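Long-range contacts in complement C1r subcomponent (PDB 6F1D), which is, as the full-length protein, the serine protease of the C1 complex that cleaves and activates C1s, the chain here being its CUB2 domain: residues 24-29 / 97-102; 36-40 / 113-117; 59-65 / 75-79. All blocks are in the same frame, centred on the assembly; numbering follows the deposited sequence.

Interactions 1 and 3 sit together at the calcium end of the CUB2 domain, their centres about 12 Å apart, whereas interaction 2 lies on the far side of the chain's centre, about 32 Å and 28 Å from them, centre to centre. Interactions 1 and 3 share one calcium ion and its two waters: Asp-100 and Ser-102 come from interaction 1, Asp-63 from interaction 3, and Glu-53 completes the protein ligands. They are also joined directly, by Tyr-24 OH to Asp-63 OD2 (2.5 Å) and, between neighbouring strands of one sheet, by Gln-64 N to Phe-98 O (2.8 Å). Interaction 2 closes the opposite end, where the chain passes between the two sheets.

Interaction 1. Residues 24-29 / 97-102. With CA (calcium ion), chain B.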
loop_
_atom_site.group_PDB
_atom_site.type_symbol
_atom_site.label_atom_id
_atom_site.label_comp_id
_atom_site.label_asym_id
_atom_site.label_seq_id
_atom_site.Cartn_x
_atom_site.Cartn_y
_atom_site.Cartn_z
ATOM N N TYR A 24 2.281 -12.618 -3.519
ATOM C CA TYR A 24 1.214 -12.444 -2.529
ATOM C C TYR A 24 0.058 -13.427 -2.775
ATOM O O TYR A 24 -0.162 -13.895 -3.895
ATOM C CB TYR A 24 0.721 -11.010 -2.486
ATOM C CG TYR A 24 0.347 -10.435 -3.812
ATOM C CD1 TYR A 24 -0.879 -10.723 -4.372
ATOM C CD2 TYR A 24 1.234 -9.597 -4.492
ATOM C CE1 TYR A 24 -1.260 -10.206 -5.604
ATOM C CE2 TYR A 24 0.874 -9.051 -5.738
ATOM C CZ TYR A 24 -0.377 -9.378 -6.278
ATOM O OH TYR A 24 -0.795 -8.834 -7.476
ATOM N N PRO A 25 -0.653 -13.812 -1.719
ATOM C CA PRO A 25 -1.736 -14.815 -1.840
ATOM C C PRO A 25 -2.940 -14.257 -2.590
ATOM O O PRO A 25 -3.124 -13.037 -2.657
ATOM C CB PRO A 25 -2.099 -15.107 -0.373
ATOM C CG PRO A 25 -1.098 -14.393 0.451
ATOM C CD PRO A 25 -0.530 -13.302 -0.354
ATOM N N PRO A 26 -3.825 -15.110 -3.101
ATOM C CA PRO A 26 -5.028 -14.622 -3.767
ATOM C C PRO A 26 -6.164 -14.355 -2.786
ATOM O O PRO A 26 -6.095 -14.693 -1.608
ATOM C CB PRO A 26 -5.381 -15.794 -4.701
ATOM C CG PRO A 26 -4.983 -16.989 -3.916
ATOM C CD PRO A 26 -3.748 -16.589 -3.150
ATOM N N ASP A 27 -7.209 -13.691 -3.309
ATOM C CA ASP A 27 -8.482 -13.469 -2.635
ATOM C C ASP A 27 -8.331 -12.672 -1.347
ATOM O O ASP A 27 -9.114 -12.834 -0.411
ATOM C CB ASP A 27 -9.202 -14.796 -2.404
ATOM C CG ASP A 27 -9.547 -15.482 -3.712
ATOM O OD1 ASP A 27 -10.077 -14.788 -4.619
ATOM O OD2 ASP A 27 -9.266 -16.695 -3.855
ATOM N N LEU A 28 -7.359 -11.767 -1.317
ATOM C CA LEU A 28 -7.123 -10.953 -0.144
ATOM C C LEU A 28 -7.991 -9.708 -0.185
ATOM O O LEU A 28 -8.217 -9.123 -1.249
ATOM C CB LEU A 28 -5.677 -10.496 -0.083
ATOM C CG LEU A 28 -4.577 -11.502 0.167
ATOM C CD1 LEU A 28 -3.238 -10.735 0.151
ATOM C CD2 LEU A 28 -4.821 -12.303 1.460
ATOM N N ARG A 29 -8.411 -9.269 0.995
ATOM C CA ARG A 29 -8.863 -7.898 1.233
ATOM C C ARG A 29 -8.134 -7.432 2.486
ATOM O O ARG A 29 -8.608 -7.654 3.602
ATOM C CB ARG A 29 -10.399 -7.822 1.386
ATOM C CG ARG A 29 -11.149 -8.918 0.623
ATOM C CD ARG A 29 -12.613 -8.550 0.310
ATOM N NE ARG A 29 -13.487 -9.728 0.280
ATOM C CZ ARG A 29 -13.438 -10.701 -0.636
ATOM N NH1 ARG A 29 -12.549 -10.665 -1.628
ATOM N NH2 ARG A 29 -14.281 -11.728 -0.556
ATOM N N PHE A 97 -5.474 -3.394 0.050
ATOM C CA PHE A 97 -4.928 -4.234 -1.016
ATOM C C PHE A 97 -5.923 -5.357 -1.300
ATOM O O PHE A 97 -6.183 -6.189 -0.421
ATOM C CB PHE A 97 -3.571 -4.786 -0.553
ATOM C CG PHE A 97 -2.808 -5.558 -1.592
ATOM C CD1 PHE A 97 -2.136 -6.700 -1.217
ATOM C CD2 PHE A 97 -2.716 -5.116 -2.902
ATOM C CE1 PHE A 97 -1.391 -7.445 -2.165
ATOM C CE2 PHE A 97 -1.963 -5.851 -3.849
ATOM C CZ PHE A 97 -1.304 -6.990 -3.463
ATOM N N PHE A 98 -6.448 -5.402 -2.524
ATOM C CA PHE A 98 -7.394 -6.427 -2.953
ATOM C C PHE A 98 -6.729 -7.300 -4.003
ATOM O O PHE A 98 -6.115 -6.774 -4.933
ATOM C CB PHE A 98 -8.626 -5.811 -3.606
ATOM C CG PHE A 98 -9.409 -4.877 -2.717
ATOM C CD1 PHE A 98 -10.384 -5.372 -1.868
ATOM C CD2 PHE A 98 -9.209 -3.497 -2.782
ATOM C CE1 PHE A 98 -11.135 -4.524 -1.063
ATOM C CE2 PHE A 98 -9.966 -2.627 -1.976
ATOM C CZ PHE A 98 -10.926 -3.148 -1.120
ATOM N N THR A 99 -6.869 -8.610 -3.889
ATOM C CA THR A 99 -6.292 -9.464 -4.915
ATOM C C THR A 99 -7.322 -10.485 -5.337
ATOM O O THR A 99 -8.188 -10.901 -4.548
ATOM C CB THR A 99 -5.019 -10.187 -4.446
ATOM O OG1 THR A 99 -5.355 -11.111 -3.397
ATOM C CG2 THR A 99 -4.021 -9.191 -3.865
ATOM N N ASP A 100 -7.222 -10.911 -6.578
ATOM C CA ASP A 100 -8.222 -11.821 -7.112
ATOM C C ASP A 100 -7.736 -13.262 -6.959
ATOM O O ASP A 100 -6.814 -13.530 -6.194
ATOM C CB ASP A 100 -8.527 -11.479 -8.570
ATOM C CG ASP A 100 -7.341 -11.778 -9.523
ATOM O OD1 ASP A 100 -6.238 -12.179 -9.067
ATOM O OD2 ASP A 100 -7.526 -11.585 -10.758
ATOM N N GLU A 101 -8.292 -14.191 -7.746
ATOM C CA GLU A 101 -8.120 -15.611 -7.470
ATOM C C GLU A 101 -6.808 -16.210 -7.991
ATOM O O GLU A 101 -6.523 -17.358 -7.645
ATOM C CB GLU A 101 -9.305 -16.403 -8.060
ATOM C CG GLU A 101 -9.408 -16.334 -9.592
ATOM C CD GLU A 101 -10.684 -16.998 -10.159
ATOM O OE1 GLU A 101 -11.810 -16.688 -9.684
ATOM O OE2 GLU A 101 -10.555 -17.840 -11.083
ATOM N N SER A 102 -6.007 -15.504 -8.812
ATOM C CA SER A 102 -4.856 -16.176 -9.424
ATOM C C SER A 102 -3.734 -15.191 -9.745
ATOM O O SER A 102 -3.908 -13.962 -9.709
ATOM C CB SER A 102 -5.259 -16.886 -10.709
ATOM O OG SER A 102 -5.582 -15.883 -11.685
HETATM CA CA CA B . -3.957 -11.630 -8.920
HETATM O O HOH W 1 -7.887 -18.589 -5.551
HETATM O O HOH W 2 -10.488 -9.907 -2.915
HETATM O O HOH W 3 -4.142 -12.522 -6.784
HETATM O O HOH W 4 -1.495 -12.138 -8.569
#
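Four hydrogen bonds join the loop 24-29 to the end of strand 92-98 and the turn beyond it. Thr-99 is central: its OG1 donates to Pro-25 O (3.0 Å) and accepts from Leu-28 N (3.0 Å), while its backbone N donates to Leu-28 O (3.0 Å). Further on, Asp-27 N binds Asp-100 O (2.9 Å), with Asp-27 in a left-handed conformation. Arg-29 and Phe-98 form a non-hydrogen-bonded antiparallel pair, flanked by the CA-H...O contact from Phe-98 CA to Leu-28 O (3.3 Å).

Water extends this network. Water 1 links Asp-27 OD2 to Glu-101 O, and water 2 links Leu-28 O to Thr-99 O.

In the apolar part, the edge of the Phe-97 ring meets the face of Tyr-24 in a T-shaped stack, with centroids 4.9 Å apart and planes at 78°. Tyr-24 CE1 also touches Thr-99 CG2 (3.4 Å). The Tyr-24 hydroxyl is hydrogen-bonded to Asp-63 OD2 and to the backbone N of Glu-53.

Calcium is bound by Asp-100 OD1 (2.4 Å), Ser-102 O (2.5 Å) and waters 3 and 4; Asp-63 and Glu-53 supply the other ligands. Asp-100 O accepts from both Asp-27 N and the metal-bound water 3 (2.9 Å), so the loop 24-29 is tied to the calcium site of this CUB domain through backbone and water, and probably helps to hold it, without giving the ion a ligand.

Interaction 2. Residues 36-40 / 113-117; sequences VERGL and TTEII
The loop 36-40 turns the chain back against the C-terminal end of strand 109-116. A type II turn runs from Glu-37 to Leu-40, with phi/psi of -50/144° at Arg-38 and 84/3° at Gly-39, closed by Leu-40 N to Glu-37 O (3.1 Å). Those angles at Gly-39 would press a CB against the preceding carbonyl oxygen, so glycine suits the position. Leu-40 and Ile-116 are then an antiparallel non-hydrogen-bonded pair, CA-CA 4.8 Å, and the next bond outward is Ile-117 N to Gly-39 O (2.9 Å). On the pair's other side, toward the body of the sheet, Leu-40 CA approaches Glu-115 O at 3.2 Å in a CA-H...O contact.

The loop carries the chain from strand 29-35 in one sheet to strand 40-46 in the other, a connection between the two layers of the CUB beta-sandwich; strand 40-46 runs antiparallel to 109-116.

Leu-40 buries the most surface here. In its mt rotamer (chi1 -66°, chi2 -179°) it sets CD2 3.6 Å from Ile-116 CG1 and CD1 3.9 Å from Thr-114 CB. Ile-116 has chi1 m and chi2 at 95°, outside the usual wells, and lies on the same face of the sheet as Leu-40. Thr-114, chi1 p (49°), offers CG2 to CG1 of Val-36 (4.0 Å), whose chi1 is m, while its OG1 is hydrogen-bonded to Ala-11 O. Glu-115 is extended (chi1 and chi2 t), its CA-CB bond directed away from the loop, and its OE1 is hydrogen-bonded to His-43 NE2. Ile-117, the last residue, is mt (chi1 -74°, chi2 171°) and brings CD1 to 4.2 Å from Leu-40 N.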
loop_
_atom_site.group_PDB
_atom_site.type_symbol
_atom_site.label_atom_id
_atom_site.label_comp_id
_atom_site.label_asym_id
_atom_site.label_seq_id
_atom_site.Cartn_x
_atom_site.Cartn_y
_atom_site.Cartn_z
ATOM N N VAL A 36 -0.627 8.434 13.311
ATOM C CA VAL A 36 0.426 9.075 14.100
ATOM C C VAL A 36 -0.156 10.334 14.728
ATOM O O VAL A 36 -1.325 10.676 14.523
ATOM C CB VAL A 36 1.687 9.373 13.264
ATOM C CG1 VAL A 36 2.268 8.063 12.697
ATOM C CG2 VAL A 36 1.368 10.299 12.118
ATOM N N GLU A 37 0.645 11.010 15.546
ATOM C CA GLU A 37 0.043 12.078 16.330
ATOM C C GLU A 37 -0.224 13.301 15.456
ATOM O O GLU A 37 0.453 13.537 14.451
ATOM C CB GLU A 37 0.906 12.449 17.540
ATOM C CG GLU A 37 0.454 13.719 18.312
ATOM C CD GLU A 37 -0.999 13.709 18.878
ATOM O OE1 GLU A 37 -1.223 14.409 19.895
ATOM O OE2 GLU A 37 -1.916 13.043 18.333
ATOM N N ARG A 38 -1.283 14.040 15.821
ATOM C CA ARG A 38 -1.575 15.318 15.197
ATOM C C ARG A 38 -0.323 16.186 15.199
ATOM O O ARG A 38 0.496 16.141 16.126
ATOM C CB ARG A 38 -2.711 16.012 15.948
ATOM C CG ARG A 38 -3.217 17.299 15.302
ATOM C CD ARG A 38 -4.614 17.676 15.800
ATOM N NE ARG A 38 -5.584 16.603 15.571
ATOM C CZ ARG A 38 -6.460 16.180 16.478
ATOM N NH1 ARG A 38 -6.505 16.749 17.681
ATOM N NH2 ARG A 38 -7.293 15.187 16.177
ATOM N N GLY A 39 -0.154 16.968 14.138
ATOM C CA GLY A 39 1.063 17.733 13.992
ATOM C C GLY A 39 2.217 16.986 13.373
ATOM O O GLY A 39 3.310 17.546 13.281
ATOM N N LEU A 40 2.017 15.733 12.968
ATOM C CA LEU A 40 2.940 15.037 12.093
ATOM C C LEU A 40 2.213 14.732 10.797
ATOM O O LEU A 40 0.998 14.539 10.786
ATOM C CB LEU A 40 3.439 13.733 12.703
ATOM C CG LEU A 40 4.322 13.744 13.948
ATOM C CD1 LEU A 40 4.651 12.321 14.279
ATOM C CD2 LEU A 40 5.616 14.564 13.764
ATOM N N THR A 113 7.576 7.634 6.712
ATOM C CA THR A 113 8.269 8.453 7.685
ATOM C C THR A 113 7.330 9.583 8.048
ATOM O O THR A 113 6.353 9.834 7.337
ATOM C CB THR A 113 9.573 9.013 7.126
ATOM O OG1 THR A 113 9.322 9.563 5.805
ATOM C CG2 THR A 113 10.678 7.897 7.046
ATOM N N THR A 114 7.668 10.325 9.093
ATOM C CA THR A 114 6.825 11.428 9.521
ATOM C C THR A 114 7.620 12.723 9.492
ATOM O O THR A 114 8.823 12.758 9.781
ATOM C CB THR A 114 6.233 11.197 10.924
ATOM O OG1 THR A 114 7.269 10.794 11.821
ATOM C CG2 THR A 114 5.194 10.078 10.895
ATOM N N GLU A 115 6.928 13.773 9.099
ATOM C CA GLU A 115 7.446 15.120 9.044
ATOM C C GLU A 115 6.762 15.919 10.135
ATOM O O GLU A 115 5.537 15.807 10.343
ATOM C CB GLU A 115 7.186 15.747 7.671
ATOM C CG GLU A 115 7.437 17.252 7.603
ATOM C CD GLU A 115 6.861 17.899 6.343
ATOM O OE1 GLU A 115 6.565 17.182 5.361
ATOM O OE2 GLU A 115 6.707 19.140 6.333
ATOM N N ILE A 116 7.567 16.703 10.835
ATOM C CA ILE A 116 7.096 17.506 11.953
ATOM C C ILE A 116 6.515 18.802 11.401
ATOM O O ILE A 116 7.192 19.534 10.672
ATOM C CB ILE A 116 8.242 17.786 12.936
ATOM C CG1 ILE A 116 8.611 16.513 13.705
ATOM C CG2 ILE A 116 7.860 18.916 13.864
ATOM C CD1 ILE A 116 9.753 15.755 13.104
ATOM N N ILE A 117 5.261 19.073 11.729
ATOM C CA ILE A 117 4.608 20.300 11.289
ATOM C C ILE A 117 5.054 21.471 12.151
ATOM O O ILE A 117 5.467 22.507 11.636
ATOM C CB ILE A 117 3.090 20.147 11.318
ATOM C CG1 ILE A 117 2.630 19.257 10.162
ATOM C CG2 ILE A 117 2.423 21.500 11.275
ATOM C CD1 ILE A 117 1.159 18.874 10.261
#

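Interaction 3. Residues 59-65 / 75-79; sequences PCPYDQL and GEFCG. Unlike the reference sequence in segment 59-65: Pro-59 (reference His). With CA (calcium ion), chain B.
Asp-63 grips the calcium ion with both carboxylate oxygens, OD1 at 2.6 Å and OD2 at 2.5 Å, with chi1 m (-53°); water 3, at 2.3 Å from the ion, and water 4, at 2.5 Å, complete the coordination with Glu-53, Asp-100 and Ser-102. OD2 also takes a hydrogen bond from Tyr-24 OH. One residue further on, strand 64-69 begins and pairs antiparallel with strand 72-77. Leu-65 and Phe-77 are a hydrogen-bonded pair, CA-CA 5.1 Å: Leu-65 N to Phe-77 O is 3.0 Å and Phe-77 N to Leu-65 O is 2.8 Å, with Glu-76 CA 3.3 Å from Leu-65 O. Within 59-65, Gln-64 (chi1 m, chi2 81°) folds back so that NE2 reaches Cys-60 O at 2.8 Å and ties the bend together.

That bend brings Cys-60, at phi/psi 38/58°, beside Cys-78, CA-CA 5.8 Å. Their SG atoms are bonded at 2.1 Å, with chi3 -89°, chi1 m for Cys-60 and p for Cys-78. Glu-76, extended with chi1 and chi2 t, lies along this flank: OE2 is 3.4 Å from Cys-60 CB and OE1 3.6 Å from Gln-64 CG, while OE1 is hydrogen-bonded to Gln-66 NE2. Leu-65 (chi1 t, chi2 p) and Phe-77 (chi1 m) share one face of the sheet, and Leu-65 packs on Phe-97.

A disulfide just beyond the open end of a beta hairpin, with a calcium-binding aspartate three residues on from its first cysteine, belongs to the calcium-binding type of CUB domain.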
loop_
_atom_site.group_PDB
_atom_site.type_symbol
_atom_site.label_atom_id
_atom_site.label_comp_id
_atom_site.label_asym_id
_atom_site.label_seq_id
_atom_site.Cartn_x
_atom_site.Cartn_y
_atom_site.Cartn_z
ATOM N N PRO A 59 -7.723 -0.378 -16.639
ATOM C CA PRO A 59 -7.001 -0.000 -15.407
ATOM C C PRO A 59 -7.305 -0.951 -14.255
ATOM O O PRO A 59 -8.467 -1.128 -13.868
ATOM C CB PRO A 59 -7.509 1.419 -15.116
ATOM C CG PRO A 59 -8.696 1.619 -15.999
ATOM C CD PRO A 59 -8.561 0.705 -17.168
ATOM N N CYS A 60 -6.245 -1.574 -13.726
ATOM C CA CYS A 60 -6.237 -2.408 -12.526
ATOM C C CYS A 60 -7.484 -3.289 -12.339
ATOM O O CYS A 60 -8.106 -3.253 -11.273
ATOM C CB CYS A 60 -5.993 -1.550 -11.290
ATOM S SG CYS A 60 -4.397 -0.580 -11.377
ATOM N N PRO A 61 -7.787 -4.158 -13.295
ATOM C CA PRO A 61 -8.981 -5.003 -13.156
ATOM C C PRO A 61 -8.781 -6.187 -12.239
ATOM O O PRO A 61 -9.766 -6.774 -11.784
ATOM C CB PRO A 61 -9.233 -5.481 -14.596
ATOM C CG PRO A 61 -7.834 -5.632 -15.145
ATOM C CD PRO A 61 -7.032 -4.473 -14.511
ATOM N N TYR A 62 -7.550 -6.548 -11.917
ATOM C CA TYR A 62 -7.335 -7.828 -11.241
ATOM C C TYR A 62 -7.097 -7.602 -9.762
ATOM O O TYR A 62 -7.910 -7.991 -8.920
ATOM C CB TYR A 62 -6.138 -8.540 -11.867
ATOM C CG TYR A 62 -6.350 -8.962 -13.315
ATOM C CD1 TYR A 62 -5.379 -8.712 -14.282
ATOM C CD2 TYR A 62 -7.525 -9.618 -13.718
ATOM C CE1 TYR A 62 -5.553 -9.094 -15.575
ATOM C CE2 TYR A 62 -7.696 -10.000 -15.025
ATOM C CZ TYR A 62 -6.689 -9.746 -15.942
ATOM O OH TYR A 62 -6.862 -10.122 -17.246
ATOM N N ASP A 63 -5.972 -6.989 -9.443
ATOM C CA ASP A 63 -5.548 -6.734 -8.076
ATOM C C ASP A 63 -5.377 -5.234 -7.968
ATOM O O ASP A 63 -5.060 -4.596 -8.971
ATOM C CB ASP A 63 -4.187 -7.416 -7.726
ATOM C CG ASP A 63 -4.165 -8.897 -8.032
ATOM O OD1 ASP A 63 -5.237 -9.531 -8.102
ATOM O OD2 ASP A 63 -3.055 -9.443 -8.228
ATOM N N GLN A 64 -5.586 -4.663 -6.768
ATOM C CA GLN A 64 -5.494 -3.207 -6.635
ATOM C C GLN A 64 -4.861 -2.859 -5.311
ATOM O O GLN A 64 -5.235 -3.442 -4.289
ATOM C CB GLN A 64 -6.871 -2.511 -6.671
ATOM C CG GLN A 64 -7.710 -2.806 -7.905
ATOM C CD GLN A 64 -8.472 -4.150 -7.834
ATOM O OE1 GLN A 64 -8.868 -4.595 -6.766
ATOM N NE2 GLN A 64 -8.729 -4.752 -9.004
ATOM N N LEU A 65 -3.995 -1.844 -5.307
ATOM C CA LEU A 65 -3.562 -1.190 -4.065
ATOM C C LEU A 65 -4.164 0.222 -4.032
ATOM O O LEU A 65 -3.894 1.036 -4.917
ATOM C CB LEU A 65 -2.034 -1.125 -3.982
ATOM C CG LEU A 65 -1.533 -0.421 -2.706
ATOM C CD1 LEU A 65 -2.054 -1.241 -1.503
ATOM C CD2 LEU A 65 0.016 -0.403 -2.700
ATOM N N GLY A 75 -5.174 7.562 -4.717
ATOM C CA GLY A 75 -4.542 6.773 -5.756
ATOM C C GLY A 75 -4.936 5.308 -5.740
ATOM O O GLY A 75 -5.171 4.738 -4.674
ATOM N N GLU A 76 -5.088 4.703 -6.919
ATOM C CA GLU A 76 -5.208 3.252 -7.044
ATOM C C GLU A 76 -4.071 2.765 -7.940
ATOM O O GLU A 76 -3.856 3.335 -9.015
ATOM C CB GLU A 76 -6.551 2.839 -7.655
ATOM C CG GLU A 76 -6.548 1.357 -8.115
ATOM C CD GLU A 76 -7.918 0.859 -8.624
ATOM O OE1 GLU A 76 -8.825 0.606 -7.783
ATOM O OE2 GLU A 76 -8.073 0.702 -9.866
ATOM N N PHE A 77 -3.348 1.740 -7.521
ATOM C CA PHE A 77 -2.082 1.405 -8.166
ATOM C C PHE A 77 -2.006 -0.078 -8.524
ATOM O O PHE A 77 -2.466 -0.937 -7.768
ATOM C CB PHE A 77 -0.912 1.791 -7.255
ATOM C CG PHE A 77 -0.867 3.272 -6.897
ATOM C CD1 PHE A 77 -0.395 4.184 -7.806
ATOM C CD2 PHE A 77 -1.328 3.742 -5.657
ATOM C CE1 PHE A 77 -0.352 5.539 -7.502
ATOM C CE2 PHE A 77 -1.268 5.086 -5.345
ATOM C CZ PHE A 77 -0.778 5.977 -6.266
ATOM N N CYS A 78 -1.409 -0.375 -9.685
ATOM C CA CYS A 78 -1.051 -1.742 -10.063
ATOM C C CYS A 78 0.111 -1.656 -11.042
ATOM O O CYS A 78 0.611 -0.573 -11.333
ATOM C CB CYS A 78 -2.244 -2.529 -10.653
ATOM S SG CYS A 78 -2.892 -1.772 -12.157
ATOM N N GLY A 79 0.571 -2.802 -11.516
ATOM C CA GLY A 79 1.655 -2.814 -12.494
ATOM C C GLY A 79 3.036 -2.931 -11.868
ATOM O O GLY A 79 3.189 -3.336 -10.713
HETATM CA CA CA B . -3.957 -11.630 -8.920
HETATM O O HOH W 3 -4.142 -12.522 -6.784
HETATM O O HOH W 4 -1.495 -12.138 -8.569
#